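Local coordinates for protein putative TetR-family transcriptional regulator (PDB 3LWJ) that probably binds DNA through an N-terminal helix-turn-helix domain as a dimeric, all-helical transcriptional regulator of the TetR family, at residues C20-F25 and S107-R112; V99-E104 and Y169-L174. All coordinates share one frame; numbering follows the deposited sequence.

Contact 1 of 2, residues C20-F25 and S107-R112; sequences CSLDLF and SEIYSR
Ile109 reaches from helix 104-113 to Phe25 and Leu22 on helix 10-28, joining the N-terminal, probably DNA-binding domain of the TetR fold to the helical body that follows it. The CB of Ile109 is aimed at the facing helix, and CG1 leaves it anti to the carbonyl carbon (chi1 -66°). CG1 lies 4.2 Å from Leu22 CD1, a loose apolar touch, and about as far from Phe25 CB. CD1, at the tip, makes the tighter contact: it sits 3.6 Å from Phe25 CB and also comes near the carbonyl carbon C of Phe25. The isoleucine therefore meets the root of the phenylalanine, where side chain and main chain join, while its ring meets that of Tyr30, and Lys56 of helix 56-79 touches the same phenylalanine side chain. One face of that ring lies over the carbonyl oxygen Ser21 O, one turn back in its own helix, with the oxygen 3.0 Å above the ring plane and offset toward the rim. The contact is small, 125 Å² in all, and purely apolar; Leu63 of helix 56-79 also packs on Leu22. Two polar pairings on helix 104-113 stay clear of this apolar meeting point. Ser107 O accepts from both the N and the OG of Ser111, which come to it from opposite faces of its carbonyl plane; the hydroxyl bond, Ser111 OG to Ser107 O, is 2.7 Å. Arg112 forms a salt bridge with Glu108 one turn back and sends NH1 to Gly115 O of the second subunit, so the helix also reaches the dimer partner. In the salt bridge Arg112 NE lies 3.0 Å from Glu108 OE2, nearly straight at 165°, and meets the oxygen's anti lone pair.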
loop_
_atom_site.group_PDB
_atom_site.type_symbol
_atom_site.label_atom_id
_atom_site.label_comp_id
_atom_site.label_asym_id
_atom_site.label_seq_id
_atom_site.Cartn_x
_atom_site.Cartn_y
_atom_site.Cartn_z
ATOM N N CYS A 20 -16.615 16.142 -13.205
ATOM C CA CYS A 20 -17.616 16.413 -12.152
ATOM C C CYS A 20 -17.664 15.326 -11.069
ATOM O O CYS A 20 -17.837 15.626 -9.887
ATOM C CB CYS A 20 -19.027 16.567 -12.747
ATOM S SG CYS A 20 -19.239 17.997 -13.830
ATOM N N SER A 21 -17.544 14.073 -11.495
ATOM C CA SER A 21 -17.564 12.932 -10.585
ATOM C C SER A 21 -16.344 12.981 -9.659
ATOM O O SER A 21 -16.452 12.814 -8.439
ATOM C CB SER A 21 -17.574 11.602 -11.377
ATOM O OG SER A 21 -18.759 11.435 -12.124
ATOM N N LEU A 22 -15.184 13.227 -10.256
ATOM C CA LEU A 22 -13.956 13.402 -9.501
ATOM C C LEU A 22 -14.159 14.513 -8.471
ATOM O O LEU A 22 -13.913 14.306 -7.280
ATOM C CB LEU A 22 -12.790 13.706 -10.457
ATOM C CG LEU A 22 -11.374 13.221 -10.197
ATOM C CD1 LEU A 22 -11.324 11.866 -9.498
ATOM C CD2 LEU A 22 -10.625 13.185 -11.561
ATOM N N ASP A 23 -14.645 15.676 -8.898
ATOM C CA ASP A 23 -14.813 16.810 -7.961
ATOM C C ASP A 23 -15.724 16.471 -6.787
ATOM O O ASP A 23 -15.431 16.833 -5.646
ATOM C CB ASP A 23 -15.361 18.071 -8.662
ATOM C CG ASP A 23 -14.401 18.634 -9.730
ATOM O OD1 ASP A 23 -13.231 18.217 -9.796
ATOM O OD2 ASP A 23 -14.841 19.479 -10.529
ATOM N N LEU A 24 -16.851 15.814 -7.075
ATOM C CA LEU A 24 -17.810 15.415 -6.035
ATOM C C LEU A 24 -17.221 14.339 -5.081
ATOM O O LEU A 24 -17.477 14.349 -3.858
ATOM C CB LEU A 24 -19.129 14.917 -6.663
ATOM C CG LEU A 24 -20.159 15.938 -7.169
ATOM C CD1 LEU A 24 -21.184 15.225 -8.041
ATOM C CD2 LEU A 24 -20.868 16.652 -6.019
ATOM N N PHE A 25 -16.433 13.415 -5.635
ATOM C CA PHE A 25 -15.779 12.392 -4.826
ATOM C C PHE A 25 -14.838 13.065 -3.799
ATOM O O PHE A 25 -14.886 12.747 -2.609
ATOM C CB PHE A 25 -14.973 11.396 -5.701
ATOM C CG PHE A 25 -15.815 10.505 -6.600
ATOM C CD1 PHE A 25 -17.164 10.339 -6.412
ATOM C CD2 PHE A 25 -15.196 9.766 -7.597
ATOM C CE1 PHE A 25 -17.886 9.519 -7.227
ATOM C CE2 PHE A 25 -15.918 8.938 -8.418
ATOM C CZ PHE A 25 -17.257 8.824 -8.251
ATOM N N SER A 107 -5.392 10.575 -7.849
ATOM C CA SER A 107 -4.393 9.924 -7.000
ATOM C C SER A 107 -4.884 9.913 -5.558
ATOM O O SER A 107 -4.751 8.928 -4.850
ATOM C CB SER A 107 -3.030 10.644 -7.092
ATOM O OG SER A 107 -2.375 10.438 -8.367
ATOM N N GLU A 108 -5.473 11.007 -5.114
ATOM C CA GLU A 108 -6.058 11.027 -3.778
ATOM C C GLU A 108 -7.175 9.985 -3.612
ATOM O O GLU A 108 -7.134 9.192 -2.668
ATOM C CB GLU A 108 -6.575 12.406 -3.422
ATOM C CG GLU A 108 -6.548 12.648 -1.918
ATOM C CD GLU A 108 -7.161 13.989 -1.510
ATOM O OE1 GLU A 108 -6.848 15.026 -2.146
ATOM O OE2 GLU A 108 -7.970 13.975 -0.556
ATOM N N ILE A 109 -8.165 9.975 -4.518
ATOM C CA ILE A 109 -9.250 9.002 -4.432
ATOM C C ILE A 109 -8.684 7.578 -4.449
ATOM O O ILE A 109 -9.022 6.791 -3.591
ATOM C CB ILE A 109 -10.272 9.140 -5.574
ATOM C CG1 ILE A 109 -11.031 10.469 -5.498
ATOM C CG2 ILE A 109 -11.284 7.947 -5.582
ATOM C CD1 ILE A 109 -11.777 10.694 -4.205
ATOM N N TYR A 110 -7.796 7.275 -5.406
ATOM C CA TYR A 110 -7.096 5.973 -5.460
ATOM C C TYR A 110 -6.463 5.589 -4.137
ATOM O O TYR A 110 -6.503 4.416 -3.740
ATOM C CB TYR A 110 -6.052 6.033 -6.564
ATOM C CG TYR A 110 -5.076 4.897 -6.658
ATOM C CD1 TYR A 110 -5.508 3.560 -6.759
ATOM C CD2 TYR A 110 -3.696 5.159 -6.725
ATOM C CE1 TYR A 110 -4.571 2.514 -6.879
ATOM C CE2 TYR A 110 -2.767 4.120 -6.857
ATOM C CZ TYR A 110 -3.225 2.803 -6.943
ATOM O OH TYR A 110 -2.315 1.790 -7.066
ATOM N N SER A 111 -5.875 6.577 -3.465
ATOM C CA SER A 111 -5.128 6.376 -2.217
ATOM C C SER A 111 -6.013 6.310 -1.000
ATOM O O SER A 111 -5.545 5.962 0.080
ATOM C CB SER A 111 -4.119 7.518 -2.004
ATOM O OG SER A 111 -3.187 7.584 -3.069
ATOM N N ARG A 112 -7.274 6.670 -1.156
ATOM C CA ARG A 112 -8.203 6.676 -0.029
ATOM C C ARG A 112 -9.198 5.505 -0.034
ATOM O O ARG A 112 -9.584 5.051 1.020
ATOM C CB ARG A 112 -8.980 7.986 0.015
ATOM C CG ARG A 112 -8.142 9.190 0.412
ATOM C CD ARG A 112 -9.047 10.409 0.641
ATOM N NE ARG A 112 -8.286 11.520 1.217
ATOM C CZ ARG A 112 -7.923 11.592 2.494
ATOM N NH1 ARG A 112 -8.251 10.618 3.346
ATOM N NH2 ARG A 112 -7.219 12.637 2.927
#

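Contact 2 of 2, residues V99-E104 and Y169-L174; sequences VFAQNE and YKWVVL
The methyl of Ala101 touches the six-membered ring of Trp171, CB lying 3.9 Å from CH2 in an oblique approach. Two residues on, Asn103 leaves the helical conformation and folds its amide back: ND2 gives a bond of 3.0 Å to Val99 O, which also accepts from Asn103 N, and ND2 bonds Gln70 OE1 on helix 56-79 as well. This junction of helices 85-102 and 104-113 packs on the C-terminal part of helix 153-173 in the C-terminal helical domain of the TetR fold. Glu104 then extends across the tryptophan at about a right angle, CG anti to its backbone N (chi1 -172°). Its OE1 lies 3.7 Å from Trp171 CH2, the carboxylate and ring planes being 58° apart. Nearer the backbone, Glu104 CG meets Val172 CG2 at 3.9 Å, the two side chains sliding past each other in opposite directions. Replacing Trp171 with an alanine would probably open a gap beside Ala101 and leave Glu104 OE1 without the CH2 and CZ2 atoms it touches. Lys179 and Met182 of helix 179-195 also touch the indole, and Glu108 and Ser111 pack on Val172.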
loop_
_atom_site.group_PDB
_atom_site.type_symbol
_atom_site.label_atom_id
_atom_site.label_comp_id
_atom_site.label_asym_id
_atom_site.label_seq_id
_atom_site.Cartn_x
_atom_site.Cartn_y
_atom_site.Cartn_z
ATOM N N VAL A 99 2.932 11.354 -13.622
ATOM C CA VAL A 99 1.542 11.172 -14.064
ATOM C C VAL A 99 0.632 11.230 -12.824
ATOM O O VAL A 99 -0.403 11.894 -12.840
ATOM C CB VAL A 99 1.342 9.852 -14.866
ATOM C CG1 VAL A 99 -0.098 9.641 -15.212
ATOM C CG2 VAL A 99 2.186 9.844 -16.133
ATOM N N PHE A 100 1.039 10.564 -11.739
ATOM C CA PHE A 100 0.277 10.643 -10.498
ATOM C C PHE A 100 0.042 12.122 -10.133
ATOM O O PHE A 100 -1.093 12.506 -9.885
ATOM C CB PHE A 100 0.985 9.941 -9.327
ATOM C CG PHE A 100 1.038 8.443 -9.413
ATOM C CD1 PHE A 100 0.133 7.723 -10.119
ATOM C CD2 PHE A 100 1.991 7.756 -8.694
ATOM C CE1 PHE A 100 0.178 6.330 -10.151
ATOM C CE2 PHE A 100 2.041 6.385 -8.726
ATOM C CZ PHE A 100 1.117 5.674 -9.474
ATOM N N ALA A 101 1.104 12.926 -10.115
ATOM C CA ALA A 101 1.024 14.339 -9.722
ATOM C C ALA A 101 0.136 15.203 -10.649
ATOM O O ALA A 101 -0.520 16.154 -10.192
ATOM C CB ALA A 101 2.428 14.948 -9.607
ATOM N N GLN A 102 0.107 14.871 -11.937
ATOM C CA GLN A 102 -0.759 15.579 -12.889
ATOM C C GLN A 102 -2.229 15.252 -12.675
ATOM O O GLN A 102 -3.084 16.032 -13.080
ATOM C CB GLN A 102 -0.364 15.258 -14.332
ATOM C CG GLN A 102 0.838 16.086 -14.819
ATOM C CD GLN A 102 1.646 15.385 -15.904
ATOM O OE1 GLN A 102 1.142 14.491 -16.610
ATOM N NE2 GLN A 102 2.918 15.774 -16.032
ATOM N N ASN A 103 -2.502 14.100 -12.049
ATOM C CA ASN A 103 -3.851 13.659 -11.708
ATOM C C ASN A 103 -3.978 13.569 -10.186
ATOM O O ASN A 103 -4.226 12.477 -9.638
ATOM C CB ASN A 103 -4.119 12.260 -12.314
ATOM C CG ASN A 103 -4.078 12.261 -13.846
ATOM O OD1 ASN A 103 -5.139 12.199 -14.488
ATOM N ND2 ASN A 103 -2.861 12.356 -14.440
ATOM N N GLU A 104 -3.774 14.702 -9.516
ATOM C CA GLU A 104 -3.667 14.733 -8.072
ATOM C C GLU A 104 -4.943 14.313 -7.364
ATOM O O GLU A 104 -4.907 13.564 -6.386
ATOM C CB GLU A 104 -3.255 16.109 -7.584
ATOM C CG GLU A 104 -2.947 16.123 -6.083
ATOM C CD GLU A 104 -2.157 17.349 -5.630
ATOM O OE1 GLU A 104 -1.286 17.834 -6.378
ATOM O OE2 GLU A 104 -2.403 17.819 -4.500
ATOM N N TYR A 169 0.474 7.709 -1.299
ATOM C CA TYR A 169 -0.410 7.882 -0.156
ATOM C C TYR A 169 0.200 8.824 0.889
ATOM O O TYR A 169 -0.477 9.708 1.404
ATOM C CB TYR A 169 -0.767 6.515 0.436
ATOM C CG TYR A 169 -1.165 6.475 1.899
ATOM C CD1 TYR A 169 -2.477 6.650 2.300
ATOM C CD2 TYR A 169 -0.222 6.198 2.881
ATOM C CE1 TYR A 169 -2.830 6.571 3.662
ATOM C CE2 TYR A 169 -0.570 6.095 4.236
ATOM C CZ TYR A 169 -1.872 6.295 4.620
ATOM O OH TYR A 169 -2.209 6.183 5.971
ATOM N N LYS A 170 1.482 8.670 1.174
ATOM C CA LYS A 170 2.143 9.544 2.151
ATOM C C LYS A 170 2.258 10.993 1.687
ATOM O O LYS A 170 2.290 11.919 2.523
ATOM C CB LYS A 170 3.523 9.011 2.547
ATOM C CG LYS A 170 3.474 7.692 3.309
ATOM C CD LYS A 170 4.853 7.265 3.975
ATOM C CE LYS A 170 5.410 8.244 5.022
ATOM N NZ LYS A 170 6.201 7.587 6.125
ATOM N N TRP A 171 2.317 11.216 0.379
ATOM C CA TRP A 171 2.353 12.594 -0.132
ATOM C C TRP A 171 0.958 13.197 -0.142
ATOM O O TRP A 171 0.689 14.182 0.576
ATOM C CB TRP A 171 2.956 12.636 -1.515
ATOM C CG TRP A 171 2.778 13.927 -2.243
ATOM C CD1 TRP A 171 3.171 15.168 -1.834
ATOM C CD2 TRP A 171 2.206 14.098 -3.543
ATOM N NE1 TRP A 171 2.847 16.104 -2.788
ATOM C CE2 TRP A 171 2.263 15.467 -3.851
ATOM C CE3 TRP A 171 1.661 13.222 -4.481
ATOM C CZ2 TRP A 171 1.778 15.985 -5.049
ATOM C CZ3 TRP A 171 1.186 13.745 -5.682
ATOM C CH2 TRP A 171 1.241 15.110 -5.946
ATOM N N VAL A 172 0.056 12.571 -0.909
ATOM C CA VAL A 172 -1.244 13.158 -1.191
ATOM C C VAL A 172 -2.271 12.958 -0.071
ATOM O O VAL A 172 -3.151 13.790 0.078
ATOM C CB VAL A 172 -1.817 12.700 -2.597
ATOM C CG1 VAL A 172 -2.415 11.266 -2.546
ATOM C CG2 VAL A 172 -2.831 13.694 -3.090
ATOM N N VAL A 173 -2.190 11.880 0.706
ATOM C CA VAL A 173 -3.129 11.711 1.809
ATOM C C VAL A 173 -2.540 12.164 3.160
ATOM O O VAL A 173 -3.132 13.026 3.813
ATOM C CB VAL A 173 -3.695 10.304 1.919
ATOM C CG1 VAL A 173 -4.528 10.154 3.183
ATOM C CG2 VAL A 173 -4.535 9.973 0.669
ATOM N N LEU A 174 -1.412 11.598 3.589
ATOM C CA LEU A 174 -0.813 11.990 4.877
ATOM C C LEU A 174 -0.207 13.387 4.887
ATOM O O LEU A 174 -0.113 14.013 5.950
ATOM C CB LEU A 174 0.284 11.027 5.308
ATOM C CG LEU A 174 -0.095 9.584 5.580
ATOM C CD1 LEU A 174 1.055 8.947 6.342
ATOM C CD2 LEU A 174 -1.357 9.538 6.400
#

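Overall arrangement
Contacts 1 and 2 lie about 11 Å apart, centre to centre, and share helix 104-113 as their bridge. Ser107 OG is probably hydrogen-bonded to Phe100 O at 2.9 Å, tying 107-112 to the preceding helix, 85-102. Farther along, Ser111 CB packs on Val173 CG2 at 3.7 Å and Arg112 NH2 comes equally near Val173 CG1. Helix 104-113 thus meets helix 10-28 of the N-terminal domain through contact 1 and the C-terminal part of helix 153-173 beside contact 2. Both contacts also reach the second subunit, through Arg112 in one and Tyr169 and Lys170 in the other, so the packed helices link the predicted DNA-binding domain with the interface to the second subunit.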